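Long-range contacts in abhydrolase domain-containing protein (Exiguobacterium antarcticum, PDB 5H3H), which probably hydrolyses carboxylic esters, as a member of the alpha/beta hydrolase fold with likely perhydrolase activity: residues S96-G100 with L119-A123; P125-D131 with L196-R202; G132-G136 with P224-V230. All coordinates share one frame; numbering follows the deposited sequence.

In the fold
From the N terminus, the chain first builds the central sheet up to strand 90-95. Contact 1 then closes a short loop: 96-100 leads into helix 97-109. Its partner 119-123 is the end of strand 114-120 and the turn after it, so the contact shuts one beta-alpha-beta unit. The chain runs on into the loop before helix 139-149, which supplies the first segments of contacts 2 and 3. Contact 2 brings 125-131 to the end of helix 186-198, closing off a mostly helical, strand-free insertion. Contact 3 ties 132-136 to helix 225-234. Contacts 2 and 3 cross along the chain, and both follow contact 1. Contacts 1 and 2 both touch the bound ethaneperoxoic acid.

Contact 1: residues S96-G100 with L119-A123; sequences SMGGG and LAGAA. With F50 (ethaneperoxoic acid), chain D.
Ser96 is held between two backbone bonds from the 119-123 segment. Its N donates to Ala120 O over 3.1 Å. Its O accepts from Ala123 N at 2.9 Å, a nearly straight bond (176°) that comes from above the carbonyl plane. Between them, Ser96 CA makes a CA-H...O contact to Gly121 O, 3.3 Å away. This backbone is the tight part. Gly99 packs closely beside it, with Leu119 CD2 3.5 Å from Gly99 O. Gly99 has no side chain, and its CA lies directly against Ala122 CB (3.8 Å) in the turn after the strand. The looser part is at Gly100, whose CA stays 4.2 Å from Ala123 O. No solvent side exists here, since every touching residue is buried. The Ser96 side chain points away from 119-123 overall, toward the ligand pocket, with OG anti to the backbone N (chi1 -155°). Beside it, Met97 N donates to O of the bound ethaneperoxoic acid at 2.9 Å, as an oxyanion-hole amide would. The positive phi of Ser96, between strand 90-95 and helix 97-109, fits the nucleophile elbow of alpha/beta hydrolases.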
# COMPACT_ATOMS: atom_id res chain seq x y z
N SER B 96 -19.21 2.58 -10.41
CA SER B 96 -19.83 1.36 -10.02
C SER B 96 -18.81 0.28 -9.62
O SER B 96 -18.09 0.52 -8.65
CB SER B 96 -20.85 0.96 -11.09
OG SER B 96 -21.83 0.16 -10.48
N MET B 97 -18.75 -0.86 -10.29
CA MET B 97 -17.72 -1.85 -9.95
C MET B 97 -16.30 -1.24 -9.98
O MET B 97 -15.44 -1.64 -9.20
CB MET B 97 -17.79 -3.03 -10.91
CG MET B 97 -16.93 -4.23 -10.48
SD MET B 97 -17.12 -5.64 -11.58
CE MET B 97 -16.53 -4.95 -13.15
N GLY B 98 -16.14 -0.26 -10.86
CA GLY B 98 -14.93 0.56 -11.01
C GLY B 98 -14.52 1.29 -9.76
O GLY B 98 -13.32 1.34 -9.41
N GLY B 99 -15.52 1.77 -9.04
CA GLY B 99 -15.34 2.31 -7.72
C GLY B 99 -14.70 1.34 -6.75
O GLY B 99 -13.70 1.67 -6.11
N GLY B 100 -15.26 0.15 -6.66
CA GLY B 100 -14.72 -0.89 -5.82
C GLY B 100 -13.30 -1.25 -6.18
O GLY B 100 -12.43 -1.46 -5.30
N LEU B 119 -15.36 8.62 -6.96
CA LEU B 119 -16.11 7.40 -6.86
C LEU B 119 -17.52 7.78 -7.35
O LEU B 119 -18.14 8.57 -6.72
CB LEU B 119 -16.16 6.92 -5.40
CG LEU B 119 -14.92 6.31 -4.75
CD1 LEU B 119 -15.19 6.03 -3.29
CD2 LEU B 119 -14.56 5.02 -5.42
N ALA B 120 -17.99 7.21 -8.47
CA ALA B 120 -19.18 7.66 -9.20
C ALA B 120 -20.15 6.50 -9.19
O ALA B 120 -19.86 5.49 -9.76
CB ALA B 120 -18.85 8.07 -10.63
N GLY B 121 -21.28 6.61 -8.47
CA GLY B 121 -22.21 5.51 -8.34
C GLY B 121 -21.56 4.21 -7.86
O GLY B 121 -21.94 3.14 -8.26
N ALA B 122 -20.52 4.29 -7.02
CA ALA B 122 -19.66 3.16 -6.77
C ALA B 122 -20.34 2.00 -6.02
O ALA B 122 -21.14 2.22 -5.10
CB ALA B 122 -18.42 3.61 -6.01
N ALA B 123 -19.94 0.79 -6.39
CA ALA B 123 -20.33 -0.44 -5.72
C ALA B 123 -19.45 -0.66 -4.49
O ALA B 123 -18.64 -1.57 -4.41
CB ALA B 123 -20.24 -1.61 -6.67
C F50 D . -22.06 -1.99 -11.70
OX1 F50 D . -22.48 -0.59 -13.80
O F50 D . -20.87 -2.10 -11.86
OXT F50 D . -22.75 -0.92 -12.44
CH3 F50 D . -22.80 -2.93 -10.78

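Contact 2: residues P125-D131 with L196-R202; sequences PVFTQRD and LRDEDLR. With F50 (ethaneperoxoic acid), chain D.
Arg202, Pro125 and Leu196 carry this contact between the loop after strand 114-120 and the end of helix 186-198, in an alpha/beta hydrolase fold. Arg202 lays its aliphatic part across the proline at about a right angle. A bend at chi3 (-61°) then turns its guanidinium toward two acids. NH1 meets Asp131 OD1 on the syn lone pair, and the two flat groups are nearly coplanar. Asp131 is poorly ordered, so this salt bridge may be less firm than it looks. On the other side of the network, NE and NH2 grip Asp200 side-on, one nitrogen to each oxygen. Unlike Asp131, this acid is met from above its plane, more than 40° out of it. Asp200 OD1 also takes Arg202 N in an Asx turn.

Pro125 packs its CB and CG on Arg202 CG, with CB the nearer at 3.6 Å. Pro125 O takes Leu201 N at 2.7 Å in a nearly straight bond (171°).

Leu196 sits at the pocket end. Its CD2 lies over one face of the Phe127 ring, 4.1 Å from the centroid, in a CH-pi contact. Its CD1 and Phe127 CE1 both approach the methyl group of the bound ethaneperoxoic acid, so the pair forms part of the pocket wall.

Between these two ends, Arg197 O accepts two bonds, from Thr128 OG1 at 2.6 Å and from Arg130 NH2 at 3.0 Å. Arg130 NH2 also makes a weak bond to Asp198 O. Arg130 NH1 holds Thr128 OG1 within its guanidinium plane, which fixes the hydroxyl beside the helix end. The Arg197 side chain itself turns away, to a salt bridge with Asp143. A water completes the join: it accepts from Phe127 N and donates to Leu196 O and, at 2.6 Å, to Glu199 O.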
# COMPACT_ATOMS: atom_id res chain seq x y z
N PRO B 125 -19.10 0.44 0.07
CA PRO B 125 -18.08 -0.63 0.36
C PRO B 125 -18.45 -2.08 0.07
O PRO B 125 -17.55 -2.96 0.08
CB PRO B 125 -17.83 -0.50 1.89
CG PRO B 125 -18.90 0.42 2.38
CD PRO B 125 -19.23 1.35 1.22
N VAL B 126 -19.74 -2.34 -0.14
CA VAL B 126 -20.21 -3.65 -0.49
C VAL B 126 -21.38 -3.40 -1.40
O VAL B 126 -22.15 -2.47 -1.22
CB VAL B 126 -20.74 -4.47 0.70
CG1 VAL B 126 -20.57 -5.96 0.44
CG2 VAL B 126 -20.10 -4.09 2.02
N PHE B 127 -21.50 -4.25 -2.40
CA PHE B 127 -22.61 -4.11 -3.37
C PHE B 127 -23.88 -4.84 -2.89
O PHE B 127 -24.97 -4.55 -3.37
CB PHE B 127 -22.15 -4.68 -4.74
CG PHE B 127 -23.18 -4.57 -5.85
CD1 PHE B 127 -23.57 -3.34 -6.33
CD2 PHE B 127 -23.72 -5.72 -6.42
CE1 PHE B 127 -24.48 -3.23 -7.35
CE2 PHE B 127 -24.62 -5.63 -7.44
CZ PHE B 127 -25.00 -4.38 -7.93
N THR B 128 -23.69 -5.83 -2.03
CA THR B 128 -24.78 -6.67 -1.53
C THR B 128 -24.94 -6.52 0.00
O THR B 128 -24.02 -6.06 0.69
CB THR B 128 -24.60 -8.15 -1.98
OG1 THR B 128 -23.32 -8.67 -1.56
CG2 THR B 128 -24.75 -8.21 -3.51
N GLN B 129 -26.12 -6.85 0.51
CA GLN B 129 -26.42 -6.64 1.95
C GLN B 129 -25.60 -7.58 2.83
O GLN B 129 -25.18 -8.65 2.38
CB GLN B 129 -27.90 -6.83 2.23
CG GLN B 129 -28.80 -6.00 1.34
CD GLN B 129 -30.12 -5.58 2.01
OE1 GLN B 129 -30.47 -6.07 3.10
NE2 GLN B 129 -30.84 -4.67 1.36
N ARG B 130 -25.29 -7.13 4.03
CA ARG B 130 -24.53 -7.91 5.02
C ARG B 130 -25.04 -7.55 6.40
O ARG B 130 -25.75 -6.55 6.56
CB ARG B 130 -23.04 -7.58 5.00
CG ARG B 130 -22.26 -7.96 3.77
CD ARG B 130 -21.83 -9.43 3.67
NE ARG B 130 -20.96 -9.55 2.50
CZ ARG B 130 -21.37 -9.48 1.23
NH1 ARG B 130 -22.66 -9.30 0.93
NH2 ARG B 130 -20.48 -9.57 0.25
N ASP B 131 -24.64 -8.38 7.37
CA ASP B 131 -24.87 -8.21 8.83
C ASP B 131 -25.49 -6.87 9.29
O ASP B 131 -26.68 -6.82 9.59
CB ASP B 131 -23.55 -8.51 9.57
CG ASP B 131 -22.32 -7.90 8.89
OD1 ASP B 131 -22.21 -6.66 8.94
OD2 ASP B 131 -21.50 -8.65 8.29
N LEU B 196 -18.80 -8.98 -7.48
CA LEU B 196 -19.82 -8.03 -6.98
C LEU B 196 -20.58 -8.62 -5.81
O LEU B 196 -20.83 -7.95 -4.80
CB LEU B 196 -20.80 -7.51 -8.04
CG LEU B 196 -20.25 -6.40 -8.94
CD1 LEU B 196 -21.00 -6.41 -10.27
CD2 LEU B 196 -20.29 -5.03 -8.29
N ARG B 197 -20.91 -9.91 -5.90
CA ARG B 197 -21.71 -10.45 -4.85
C ARG B 197 -20.93 -10.49 -3.54
O ARG B 197 -21.49 -10.19 -2.50
CB ARG B 197 -22.30 -11.81 -5.26
CG ARG B 197 -21.56 -13.09 -5.04
CD ARG B 197 -22.47 -14.15 -4.38
NE ARG B 197 -22.79 -15.22 -5.29
CZ ARG B 197 -21.97 -16.21 -5.65
NH1 ARG B 197 -20.72 -16.31 -5.20
NH2 ARG B 197 -22.43 -17.10 -6.50
N ASP B 198 -19.64 -10.82 -3.63
CA ASP B 198 -18.89 -11.31 -2.46
C ASP B 198 -17.92 -10.31 -1.85
O ASP B 198 -17.59 -10.46 -0.68
CB ASP B 198 -18.09 -12.54 -2.82
CG ASP B 198 -18.93 -13.78 -3.05
OD1 ASP B 198 -20.14 -13.86 -2.69
OD2 ASP B 198 -18.37 -14.72 -3.62
N GLU B 199 -17.45 -9.33 -2.61
CA GLU B 199 -16.38 -8.44 -2.16
C GLU B 199 -16.90 -7.45 -1.11
O GLU B 199 -18.03 -7.02 -1.18
CB GLU B 199 -15.75 -7.68 -3.33
CG GLU B 199 -14.98 -8.53 -4.32
CD GLU B 199 -13.51 -8.68 -4.01
OE1 GLU B 199 -13.00 -8.10 -3.03
OE2 GLU B 199 -12.83 -9.37 -4.76
N ASP B 200 -16.06 -7.12 -0.14
CA ASP B 200 -16.48 -6.32 1.01
C ASP B 200 -15.30 -5.43 1.42
O ASP B 200 -14.30 -5.94 1.92
CB ASP B 200 -16.93 -7.26 2.18
CG ASP B 200 -17.01 -6.55 3.59
OD1 ASP B 200 -16.85 -5.29 3.72
OD2 ASP B 200 -17.24 -7.27 4.58
N LEU B 201 -15.39 -4.14 1.14
CA LEU B 201 -14.31 -3.21 1.44
C LEU B 201 -14.54 -2.39 2.71
O LEU B 201 -13.84 -1.39 2.90
CB LEU B 201 -14.08 -2.26 0.26
CG LEU B 201 -13.89 -2.92 -1.11
CD1 LEU B 201 -13.78 -1.88 -2.21
CD2 LEU B 201 -12.67 -3.82 -1.15
N ARG B 202 -15.44 -2.82 3.61
CA ARG B 202 -15.77 -1.96 4.78
C ARG B 202 -14.53 -1.62 5.66
O ARG B 202 -14.27 -0.46 5.94
CB ARG B 202 -16.92 -2.53 5.63
CG ARG B 202 -18.26 -2.26 4.97
CD ARG B 202 -19.37 -2.92 5.70
NE ARG B 202 -19.14 -4.36 5.70
CZ ARG B 202 -19.77 -5.23 6.47
NH1 ARG B 202 -20.75 -4.83 7.30
NH2 ARG B 202 -19.44 -6.54 6.39
C F50 D . -22.06 -1.99 -11.70
OX1 F50 D . -22.48 -0.59 -13.80
O F50 D . -20.87 -2.10 -11.86
OXT F50 D . -22.75 -0.92 -12.44
CH3 F50 D . -22.80 -2.93 -10.78
O HOH W 1 -19.34 -6.08 -3.24

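Contact 3: residues G132-G136 with P224-V230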
# COMPACT_ATOMS: atom_id res chain seq x y z
N GLY B 132 -24.68 -5.80 9.36
CA GLY B 132 -25.15 -4.45 9.69
C GLY B 132 -24.94 -3.49 8.52
O GLY B 132 -24.42 -2.36 8.69
N TYR B 133 -25.31 -3.94 7.32
CA TYR B 133 -25.16 -3.16 6.08
C TYR B 133 -26.40 -3.51 5.27
O TYR B 133 -26.34 -4.28 4.32
CB TYR B 133 -23.84 -3.54 5.40
CG TYR B 133 -23.44 -2.71 4.21
CD1 TYR B 133 -22.84 -1.46 4.37
CD2 TYR B 133 -23.64 -3.19 2.92
CE1 TYR B 133 -22.49 -0.70 3.25
CE2 TYR B 133 -23.26 -2.47 1.82
CZ TYR B 133 -22.66 -1.24 1.95
OH TYR B 133 -22.32 -0.58 0.79
N PRO B 134 -27.55 -2.97 5.69
CA PRO B 134 -28.82 -3.41 5.11
C PRO B 134 -29.19 -2.57 3.86
O PRO B 134 -30.29 -2.00 3.76
CB PRO B 134 -29.79 -3.20 6.27
CG PRO B 134 -29.28 -1.92 6.89
CD PRO B 134 -27.77 -2.06 6.83
N TYR B 135 -28.27 -2.51 2.91
CA TYR B 135 -28.44 -1.72 1.69
C TYR B 135 -27.96 -2.53 0.50
O TYR B 135 -26.91 -3.16 0.59
CB TYR B 135 -27.58 -0.46 1.73
CG TYR B 135 -27.42 0.25 3.04
CD1 TYR B 135 -28.44 1.07 3.55
CD2 TYR B 135 -26.21 0.17 3.75
CE1 TYR B 135 -28.27 1.78 4.73
CE2 TYR B 135 -26.03 0.87 4.94
CZ TYR B 135 -27.05 1.68 5.42
OH TYR B 135 -26.86 2.36 6.63
N GLY B 136 -28.73 -2.49 -0.59
CA GLY B 136 -28.34 -3.04 -1.90
C GLY B 136 -29.06 -4.33 -2.24
O GLY B 136 -29.91 -4.79 -1.52
N PRO B 224 -27.64 1.70 -4.37
CA PRO B 224 -28.48 2.67 -3.72
C PRO B 224 -27.69 3.84 -3.10
O PRO B 224 -26.51 3.71 -2.59
CB PRO B 224 -29.22 1.86 -2.64
CG PRO B 224 -28.76 0.47 -2.73
CD PRO B 224 -27.73 0.34 -3.82
N PHE B 225 -28.34 4.98 -3.12
CA PHE B 225 -27.72 6.17 -2.58
C PHE B 225 -27.12 6.02 -1.18
O PHE B 225 -26.09 6.69 -0.88
CB PHE B 225 -28.70 7.31 -2.60
CG PHE B 225 -28.09 8.60 -2.18
CD1 PHE B 225 -27.30 9.32 -3.08
CD2 PHE B 225 -28.27 9.10 -0.88
CE1 PHE B 225 -26.71 10.52 -2.68
CE2 PHE B 225 -27.69 10.32 -0.49
CZ PHE B 225 -26.88 11.00 -1.38
N GLU B 226 -27.73 5.14 -0.35
CA GLU B 226 -27.18 4.82 0.97
C GLU B 226 -25.68 4.39 0.92
O GLU B 226 -24.91 4.71 1.86
CB GLU B 226 -28.02 3.78 1.71
CG GLU B 226 -29.38 4.32 2.16
CD GLU B 226 -30.53 4.02 1.22
OE1 GLU B 226 -30.33 3.84 -0.01
OE2 GLU B 226 -31.67 3.95 1.73
N PHE B 227 -25.27 3.69 -0.14
CA PHE B 227 -23.81 3.38 -0.30
C PHE B 227 -22.97 4.66 -0.24
O PHE B 227 -21.89 4.69 0.38
CB PHE B 227 -23.52 2.75 -1.66
CG PHE B 227 -23.97 1.31 -1.86
CD1 PHE B 227 -24.78 0.63 -0.96
CD2 PHE B 227 -23.61 0.67 -3.04
CE1 PHE B 227 -25.20 -0.67 -1.23
CE2 PHE B 227 -24.01 -0.65 -3.31
CZ PHE B 227 -24.82 -1.32 -2.40
N ALA B 228 -23.47 5.73 -0.87
CA ALA B 228 -22.75 7.01 -0.90
C ALA B 228 -22.61 7.62 0.49
O ALA B 228 -21.57 8.11 0.85
CB ALA B 228 -23.42 8.02 -1.83
N GLU B 229 -23.69 7.60 1.26
CA GLU B 229 -23.63 8.04 2.66
C GLU B 229 -22.57 7.27 3.45
O GLU B 229 -21.82 7.84 4.23
CB GLU B 229 -25.03 7.94 3.29
CG GLU B 229 -25.94 9.05 2.78
CD GLU B 229 -27.43 8.94 3.15
OE1 GLU B 229 -27.89 7.86 3.58
OE2 GLU B 229 -28.15 9.94 2.97
N VAL B 230 -22.48 5.98 3.23
CA VAL B 230 -21.53 5.17 3.95
C VAL B 230 -20.09 5.54 3.56
O VAL B 230 -19.21 5.73 4.42
CB VAL B 230 -21.82 3.69 3.80
CG1 VAL B 230 -20.67 2.82 4.30
CG2 VAL B 230 -23.09 3.36 4.58
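Just behind the ligand pocket of this alpha/beta hydrolase, helix 225-234 packs against the loop that leads to helix 139-149. Phe227 joins the two. Its side chain is about 8 Å from the bound ethaneperoxoic acid at the nearest atoms and does not line the pocket. Tyr133 OH sits over one face of the ring, 3.3 Å from Phe227 CD1. Pro224 CD, just before the helix, covers the opposite face. Tyr135 O meets the ring at its edge, 3.5 Å from Phe227 CE1. The Tyr133 and Phe227 rings are near parallel, with planes 26° apart. They are slid so far that they barely overlap. The Tyr133 hydroxyl has its polar partner in Val126 O, a hydrogen bond back to the preceding part of the same loop.

Tyr135 lies along the helix surface. Its CG is anti to the carbonyl carbon (chi1 -38°), which brings the ring against Glu226 CB and Val230 CG2. Glu226 CB comes within 3.3 Å of Tyr135 CD1, and Val230 CG2 is 3.9 Å from Tyr135 CE2. The other Val230 branch, CG1, touches the edge of the Tyr133 ring at CE1. The valine thus sets one methyl against each tyrosine. Gly136 packs its CA against Pro224 CG at 3.6 Å, and its phi of 106° suits a residue without a side chain. The contact is mostly apolar, with two oxygens, Tyr133 OH and Tyr135 O, against the Phe227 ring. A loop here packs on a helix flanking the central sheet, as in the alpha/beta hydrolase fold.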